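Local coordinates for sugar phosphate isomerase/epimerase (Parabacteroides distasonis, PDB 3L23), which probably acts as a metal-dependent isomerase of sugars or related substrates and holds a magnesium ion, at residues F64-M67 with A68-G72; M107-W110 with K111-A115; T135-E138 with A139-V142. All coordinates share one frame; numbering follows the deposited sequence.

Interaction 1: F64-M67 with A68-G72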
loop_
_atom_site.group_PDB
_atom_site.type_symbol
_atom_site.label_atom_id
_atom_site.label_comp_id
_atom_site.label_asym_id
_atom_site.label_seq_id
_atom_site.Cartn_x
_atom_site.Cartn_y
_atom_site.Cartn_z
ATOM N N PHE A 64 18.870 5.579 5.839
ATOM C CA PHE A 64 18.245 4.471 5.143
ATOM C C PHE A 64 18.218 4.738 3.633
ATOM O O PHE A 64 18.600 3.881 2.833
ATOM C CB PHE A 64 16.810 4.235 5.650
ATOM C CG PHE A 64 16.148 3.024 5.058
ATOM C CD1 PHE A 64 15.498 3.084 3.835
ATOM C CD2 PHE A 64 16.150 1.808 5.726
ATOM C CE1 PHE A 64 14.880 1.984 3.295
ATOM C CE2 PHE A 64 15.519 0.705 5.189
ATOM C CZ PHE A 64 14.907 0.781 3.962
ATOM N N LYS A 65 17.803 5.927 3.249
ATOM C CA LYS A 65 17.795 6.326 1.843
ATOM C C LYS A 65 19.173 6.147 1.196
ATOM O O LYS A 65 19.269 5.566 0.125
ATOM C CB LYS A 65 17.321 7.766 1.710
ATOM C CG LYS A 65 17.197 8.262 0.262
ATOM C CD LYS A 65 16.740 9.728 0.271
ATOM C CE LYS A 65 16.484 10.278 -1.149
ATOM N NZ LYS A 65 17.739 10.532 -1.867
ATOM N N LYS A 66 20.224 6.638 1.849
ATOM C CA LYS A 66 21.566 6.493 1.320
ATOM C C LYS A 66 21.944 5.028 1.187
ATOM O O LYS A 66 22.532 4.646 0.168
ATOM C CB LYS A 66 22.621 7.278 2.145
ATOM C CG LYS A 66 24.075 7.019 1.607
ATOM C CD LYS A 66 25.117 7.998 1.911
ATOM C CE LYS A 66 26.475 7.567 1.239
ATOM N NZ LYS A 66 26.363 7.242 -0.248
HETATM N N MSE A 67 21.641 4.194 2.186
HETATM C CA MSE A 67 22.027 2.767 2.082
HETATM C C MSE A 67 21.281 2.077 0.937
HETATM O O MSE A 67 21.839 1.271 0.218
HETATM C CB MSE A 67 21.838 2.037 3.427
HETATM C CG MSE A 67 22.835 2.477 4.480
HETATM SE SE MSE A 67 22.772 1.371 6.086
HETATM C CE MSE A 67 21.214 2.176 6.897
ATOM N N ALA A 68 20.018 2.418 0.777
ATOM C CA ALA A 68 19.195 1.848 -0.291
ATOM C C ALA A 68 19.757 2.261 -1.659
ATOM O O ALA A 68 19.920 1.467 -2.567
ATOM C CB ALA A 68 17.776 2.321 -0.140
ATOM N N GLU A 69 20.055 3.534 -1.790
ATOM C CA GLU A 69 20.573 4.063 -3.043
ATOM C C GLU A 69 21.951 3.538 -3.349
ATOM O O GLU A 69 22.224 3.208 -4.489
ATOM C CB GLU A 69 20.514 5.588 -3.037
ATOM C CG GLU A 69 19.118 6.069 -3.272
ATOM C CD GLU A 69 18.877 7.569 -3.149
ATOM O OE1 GLU A 69 19.808 8.365 -2.915
ATOM O OE2 GLU A 69 17.698 7.955 -3.278
ATOM N N ASP A 70 22.815 3.412 -2.346
ATOM C CA ASP A 70 24.126 2.824 -2.575
ATOM C C ASP A 70 24.023 1.384 -3.057
ATOM O O ASP A 70 24.942 0.901 -3.716
ATOM C CB ASP A 70 24.988 2.845 -1.311
ATOM C CG ASP A 70 25.505 4.239 -0.951
ATOM O OD1 ASP A 70 25.387 5.199 -1.755
ATOM O OD2 ASP A 70 26.038 4.362 0.172
ATOM N N ALA A 71 22.946 0.687 -2.681
ATOM C CA ALA A 71 22.675 -0.694 -3.123
ATOM C C ALA A 71 22.051 -0.769 -4.495
ATOM O O ALA A 71 21.748 -1.868 -4.958
ATOM C CB ALA A 71 21.747 -1.434 -2.115
ATOM N N GLY A 72 21.781 0.367 -5.115
ATOM C CA GLY A 72 21.114 0.395 -6.416
ATOM C C GLY A 72 19.616 0.393 -6.391
ATOM O O GLY A 72 18.988 0.080 -7.412
#
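Lys65 and Glu69, and beside them Lys66 and Asp70, form two i to i+4 salt bridges in the last turns of helix 61-70. The helix belongs to the TIM barrel, and it ends in a Schellman motif.

In the first bridge Lys65 NZ lies 2.9 Å from Glu69 OE2. A second, weak bond runs from Lys65 NZ to Glu69 OE1. The ammonium comes from the syn side of OE2, 21° out of the carboxylate plane. The lysine chain is extended until its last torsion, chi4 -74°, which bends NZ toward the acid. Lys65 CE also touches Glu69 OE2, at 3.4 Å. A methionine in place of Lys65 would probably leave the Glu69 carboxylate without its charged mate and with more freedom to turn.

In the second bridge Lys66 NZ stands 2.7 Å from Asp70 OD1, which accepts through its syn lone pair. The bond from Lys66 NZ to Asp70 OD2 is weak. Glu69, Lys66 and Asp70 are exposed, so solvent probably competes for these charges.

Backbone bonds carry the helix itself. Ala68 N reaches Phe64 O, and Glu69 N and Asp70 N repeat the pattern on Lys65 O and Lys66 O. The last one, Ala71 N to Met67 O, is longer at 3.2 Å and bent to 139°. Gly72 then takes positive phi, and its N bonds Glu69 O at 2.9 Å. A CB here would jam against the carbonyl O of Ala71.

Nonpolar side chains pack on three elements. Phe64 touches Leu48 and Ala68 touches Leu46, both in barrel strand 45-52. Phe64 also meets Val59 of strand 59-60. Met67, present as selenomethionine, meets Leu35 of helix 31-40. Within the helix, Ala68 CB rests 3.5 Å from Phe64 O.

Interaction 2: M107-W110 with K111-A115. With EDO (1,2-ethanediol), chain E.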
loop_
_atom_site.group_PDB
_atom_site.type_symbol
_atom_site.label_atom_id
_atom_site.label_comp_id
_atom_site.label_asym_id
_atom_site.label_seq_id
_atom_site.Cartn_x
_atom_site.Cartn_y
_atom_site.Cartn_z
HETATM N N MSE A 107 -4.740 15.999 10.003
HETATM C CA MSE A 107 -4.081 16.887 9.042
HETATM C C MSE A 107 -2.662 17.271 9.511
HETATM O O MSE A 107 -1.764 17.437 8.681
HETATM C CB MSE A 107 -4.942 18.115 8.732
HETATM C CG MSE A 107 -6.291 17.736 8.080
HETATM SE SE MSE A 107 -6.143 16.712 6.507
HETATM C CE MSE A 107 -7.799 15.608 6.802
ATOM N N GLU A 108 -2.467 17.384 10.820
ATOM C CA GLU A 108 -1.140 17.619 11.405
ATOM C C GLU A 108 -0.181 16.466 11.090
ATOM O O GLU A 108 0.996 16.677 10.765
ATOM C CB GLU A 108 -1.294 17.839 12.915
ATOM C CG GLU A 108 0.001 17.942 13.727
ATOM C CD GLU A 108 -0.241 18.296 15.203
ATOM O OE1 GLU A 108 -1.364 18.692 15.580
ATOM O OE2 GLU A 108 0.719 18.191 15.995
ATOM N N TYR A 109 -0.690 15.238 11.181
ATOM C CA TYR A 109 0.073 14.068 10.818
ATOM C C TYR A 109 0.460 14.126 9.359
ATOM O O TYR A 109 1.616 13.897 9.015
ATOM C CB TYR A 109 -0.730 12.779 11.047
ATOM C CG TYR A 109 0.026 11.570 10.598
ATOM C CD1 TYR A 109 0.928 10.938 11.446
ATOM C CD2 TYR A 109 -0.123 11.079 9.321
ATOM C CE1 TYR A 109 1.669 9.879 11.024
ATOM C CE2 TYR A 109 0.596 10.028 8.919
ATOM C CZ TYR A 109 1.470 9.412 9.769
ATOM O OH TYR A 109 2.210 8.350 9.269
ATOM N N TRP A 110 -0.502 14.401 8.489
ATOM C CA TRP A 110 -0.208 14.384 7.058
ATOM C C TRP A 110 0.813 15.473 6.680
ATOM O O TRP A 110 1.698 15.221 5.866
ATOM C CB TRP A 110 -1.485 14.485 6.200
ATOM C CG TRP A 110 -2.220 13.181 6.182
ATOM C CD1 TRP A 110 -3.462 12.951 6.622
ATOM C CD2 TRP A 110 -1.710 11.918 5.710
ATOM N NE1 TRP A 110 -3.790 11.628 6.479
ATOM C CE2 TRP A 110 -2.728 10.963 5.912
ATOM C CE3 TRP A 110 -0.495 11.512 5.138
ATOM C CZ2 TRP A 110 -2.576 9.632 5.539
ATOM C CZ3 TRP A 110 -0.328 10.203 4.795
ATOM C CH2 TRP A 110 -1.370 9.268 4.996
ATOM N N LYS A 111 0.686 16.656 7.260
ATOM C CA LYS A 111 1.641 17.736 6.971
ATOM C C LYS A 111 3.091 17.313 7.303
ATOM O O LYS A 111 3.971 17.391 6.445
ATOM C CB LYS A 111 1.283 19.025 7.712
ATOM C CG LYS A 111 2.269 20.153 7.414
ATOM C CD LYS A 111 1.758 21.489 7.837
ATOM C CE LYS A 111 2.789 22.619 7.527
ATOM N NZ LYS A 111 2.355 23.840 8.152
ATOM N N ALA A 112 3.307 16.844 8.525
ATOM C CA ALA A 112 4.650 16.424 8.979
ATOM C C ALA A 112 5.173 15.237 8.189
ATOM O O ALA A 112 6.337 15.202 7.803
ATOM C CB ALA A 112 4.604 16.087 10.435
ATOM N N THR A 113 4.321 14.245 7.961
ATOM C CA THR A 113 4.702 13.052 7.222
ATOM C C THR A 113 5.006 13.347 5.745
ATOM O O THR A 113 6.010 12.859 5.209
ATOM C CB THR A 113 3.585 12.009 7.384
ATOM O OG1 THR A 113 3.418 11.794 8.796
ATOM C CG2 THR A 113 3.904 10.682 6.646
ATOM N N ALA A 114 4.176 14.145 5.098
ATOM C CA ALA A 114 4.376 14.501 3.696
ATOM C C ALA A 114 5.658 15.339 3.524
ATOM O O ALA A 114 6.418 15.121 2.565
ATOM C CB ALA A 114 3.152 15.261 3.139
ATOM N N ALA A 115 5.917 16.256 4.459
ATOM C CA ALA A 115 7.144 17.049 4.445
ATOM C C ALA A 115 8.371 16.140 4.471
ATOM O O ALA A 115 9.294 16.340 3.673
ATOM C CB ALA A 115 7.179 18.053 5.610
HETATM C C1 EDO E . 4.638 11.532 12.421
HETATM O O1 EDO E . 5.057 12.390 11.370
HETATM C C2 EDO E . 5.155 10.152 12.074
HETATM O O2 EDO E . 5.312 9.333 13.229
#
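Thr113 overlaps one face of the Tyr109 ring, one turn earlier in helix 103-119 of the TIM barrel. Its OG1 sits 3.2 Å above the ring plane, over the centre. Thr113 CB makes a CH-pi contact, 4.3 Å from the Tyr109 ring centroid and 25° off the normal. With CG anti to the backbone N (chi1 177°), the tyrosine ring leans forward along the helix, toward its C-terminal end and over Thr113.

The hydroxyl has two polar partners. Thr113 OG1 donates to Tyr109 O at 2.8 Å, from above the carbonyl plane. OG1 also accepts from O1 of a 1,2-ethanediol, 3.1 Å away, probably a crystallisation additive. Tyr109 O is gripped twice, since Thr113 N donates to it as well, at 2.9 Å. The OG1 bond probably holds the threonine in this rotation, with its hydroxyl over the ring.

Trp110 is buried. It packs on Leu125 and Gln127 of strand 124-127 and on Ala149 of helix 136-155. Its side chain is about 10 Å from that of His165, a magnesium ligand. One turn on, Ala114 N bonds Trp110 O, and Ala114 CB lies 3.1 Å from the same Trp110 O.

Interaction 3: T135-E138 with A139-V142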
loop_
_atom_site.group_PDB
_atom_site.type_symbol
_atom_site.label_atom_id
_atom_site.label_comp_id
_atom_site.label_asym_id
_atom_site.label_seq_id
_atom_site.Cartn_x
_atom_site.Cartn_y
_atom_site.Cartn_z
ATOM N N THR A 135 -21.081 2.443 8.473
ATOM C CA THR A 135 -22.280 3.097 7.958
ATOM C C THR A 135 -21.887 3.923 6.723
ATOM O O THR A 135 -20.714 4.245 6.524
ATOM C CB THR A 135 -22.948 4.046 8.978
ATOM O OG1 THR A 135 -22.067 5.164 9.262
ATOM C CG2 THR A 135 -23.344 3.322 10.290
ATOM N N HIS A 136 -22.898 4.293 5.930
ATOM C CA HIS A 136 -22.698 5.144 4.765
ATOM C C HIS A 136 -22.128 6.484 5.237
ATOM O O HIS A 136 -21.228 6.992 4.656
ATOM C CB HIS A 136 -24.018 5.369 3.973
ATOM C CG HIS A 136 -24.508 4.155 3.229
ATOM N ND1 HIS A 136 -25.387 3.236 3.773
ATOM C CD2 HIS A 136 -24.252 3.721 1.965
ATOM C CE1 HIS A 136 -25.631 2.282 2.883
ATOM N NE2 HIS A 136 -24.957 2.554 1.776
ATOM N N ASP A 137 -22.672 7.041 6.306
ATOM C CA ASP A 137 -22.215 8.339 6.772
ATOM C C ASP A 137 -20.760 8.317 7.236
ATOM O O ASP A 137 -20.026 9.252 6.961
ATOM C CB ASP A 137 -23.112 8.850 7.875
ATOM C CG ASP A 137 -24.499 9.297 7.375
ATOM O OD1 ASP A 137 -24.778 9.270 6.158
ATOM O OD2 ASP A 137 -25.320 9.651 8.209
ATOM N N GLU A 138 -20.321 7.247 7.905
ATOM C CA GLU A 138 -18.928 7.125 8.291
ATOM C C GLU A 138 -18.047 7.062 7.059
ATOM O O GLU A 138 -16.971 7.658 7.030
ATOM C CB GLU A 138 -18.671 5.877 9.194
ATOM C CG GLU A 138 -19.182 6.096 10.586
ATOM C CD GLU A 138 -19.250 4.859 11.454
ATOM O OE1 GLU A 138 -18.793 3.788 11.035
ATOM O OE2 GLU A 138 -19.771 5.004 12.594
ATOM N N ALA A 139 -18.482 6.332 6.034
ATOM C CA ALA A 139 -17.685 6.257 4.834
ATOM C C ALA A 139 -17.549 7.617 4.168
ATOM O O ALA A 139 -16.467 7.979 3.672
ATOM C CB ALA A 139 -18.282 5.222 3.831
ATOM N N LYS A 140 -18.651 8.364 4.135
ATOM C CA LYS A 140 -18.632 9.716 3.576
ATOM C C LYS A 140 -17.566 10.575 4.229
ATOM O O LYS A 140 -16.742 11.173 3.541
ATOM C CB LYS A 140 -19.984 10.391 3.748
ATOM C CG LYS A 140 -21.100 9.837 2.915
ATOM C CD LYS A 140 -22.359 10.614 3.180
ATOM C CE LYS A 140 -23.589 9.977 2.602
ATOM N NZ LYS A 140 -24.781 10.767 3.003
ATOM N N LEU A 141 -17.595 10.643 5.557
ATOM C CA LEU A 141 -16.649 11.452 6.318
ATOM C C LEU A 141 -15.224 11.004 6.086
ATOM O O LEU A 141 -14.333 11.843 5.919
ATOM C CB LEU A 141 -16.996 11.436 7.832
ATOM C CG LEU A 141 -16.109 12.320 8.717
ATOM C CD1 LEU A 141 -16.201 13.812 8.324
ATOM C CD2 LEU A 141 -16.478 12.168 10.158
ATOM N N VAL A 142 -14.994 9.694 6.000
ATOM C CA VAL A 142 -13.656 9.212 5.707
ATOM C C VAL A 142 -13.209 9.717 4.330
ATOM O O VAL A 142 -12.059 10.219 4.154
ATOM C CB VAL A 142 -13.567 7.675 5.809
ATOM C CG1 VAL A 142 -12.320 7.193 5.074
ATOM C CG2 VAL A 142 -13.614 7.210 7.281
#
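Ala139 N bonds Thr135 O at 3.1 Å, in the first turn of helix 136-155. This helix lies in the beta-alpha-beta unit between strands 124-127 and 162-165 of the TIM barrel. Thr135 is its N-cap. With chi1 at 65°, Thr135 OG1 is placed to accept from Glu138 N, at 3.0 Å and 161°. Both oxygens of Thr135 thus hold amide groups of the opening turn.

The tight side is formed by Ala139 and Val142, both buried. Ala139 CB lies 3.5 Å from His136 O. Away from the helix, Ala139 meets Ile133 and Leu201, and Val142 meets Tyr98, Pro131 and Ile133. Val142 CG2 also lies beside the helix backbone, 3.4 Å from Glu138 O, and Val142 N bonds that same oxygen. His136 joins this side through Leu201, and its NE2 is hydrogen-bonded to Asp196 OD2.

The solvent side is looser. Asp137 and Lys140 are exposed and lie side by side, pointing the same way. Their salt bridge is long and weak, with Asp137 OD1 3.5 Å from Lys140 NZ. The lysine chain is extended beyond CG. Its aliphatic part is closer to the backbone than its charge is to the acid: Lys140 CG sits 3.3 Å from His136 O. Glu138, by contrast, is held: its polar end turns back to the chain before the helix, where OE1 takes a bond from Thr134 N.

The chemistry fits a helix start. The threonine oxygen takes up an early amide, and two acids, Asp137 and Glu138, stand in the first turn. Their negative charge would probably interact favourably with the positive end of the helix dipole, whereas the weak lysine bridge probably fixes little.

Overall arrangement
From the N terminus, interaction 1 comes first, at the C-terminal end of helix 61-70. Interaction 2 follows in the middle of helix 103-119, and interaction 3 begins helix 136-155. Each is local to one helix, so none closes a long loop, and the three run in series without nesting or crossing. Interactions 1 and 3 lie on opposite sides of the chain's centre, with centres about 41 Å apart. None touches another. The link is indirect. Helix 61-70 packs on strand 45-52, which pairs with strand 74-79. Strands 74-79 and 124-127 pair in parallel in the barrel, and helix 103-119 connects them along the chain. Met107 joins that helix to helix 136-155.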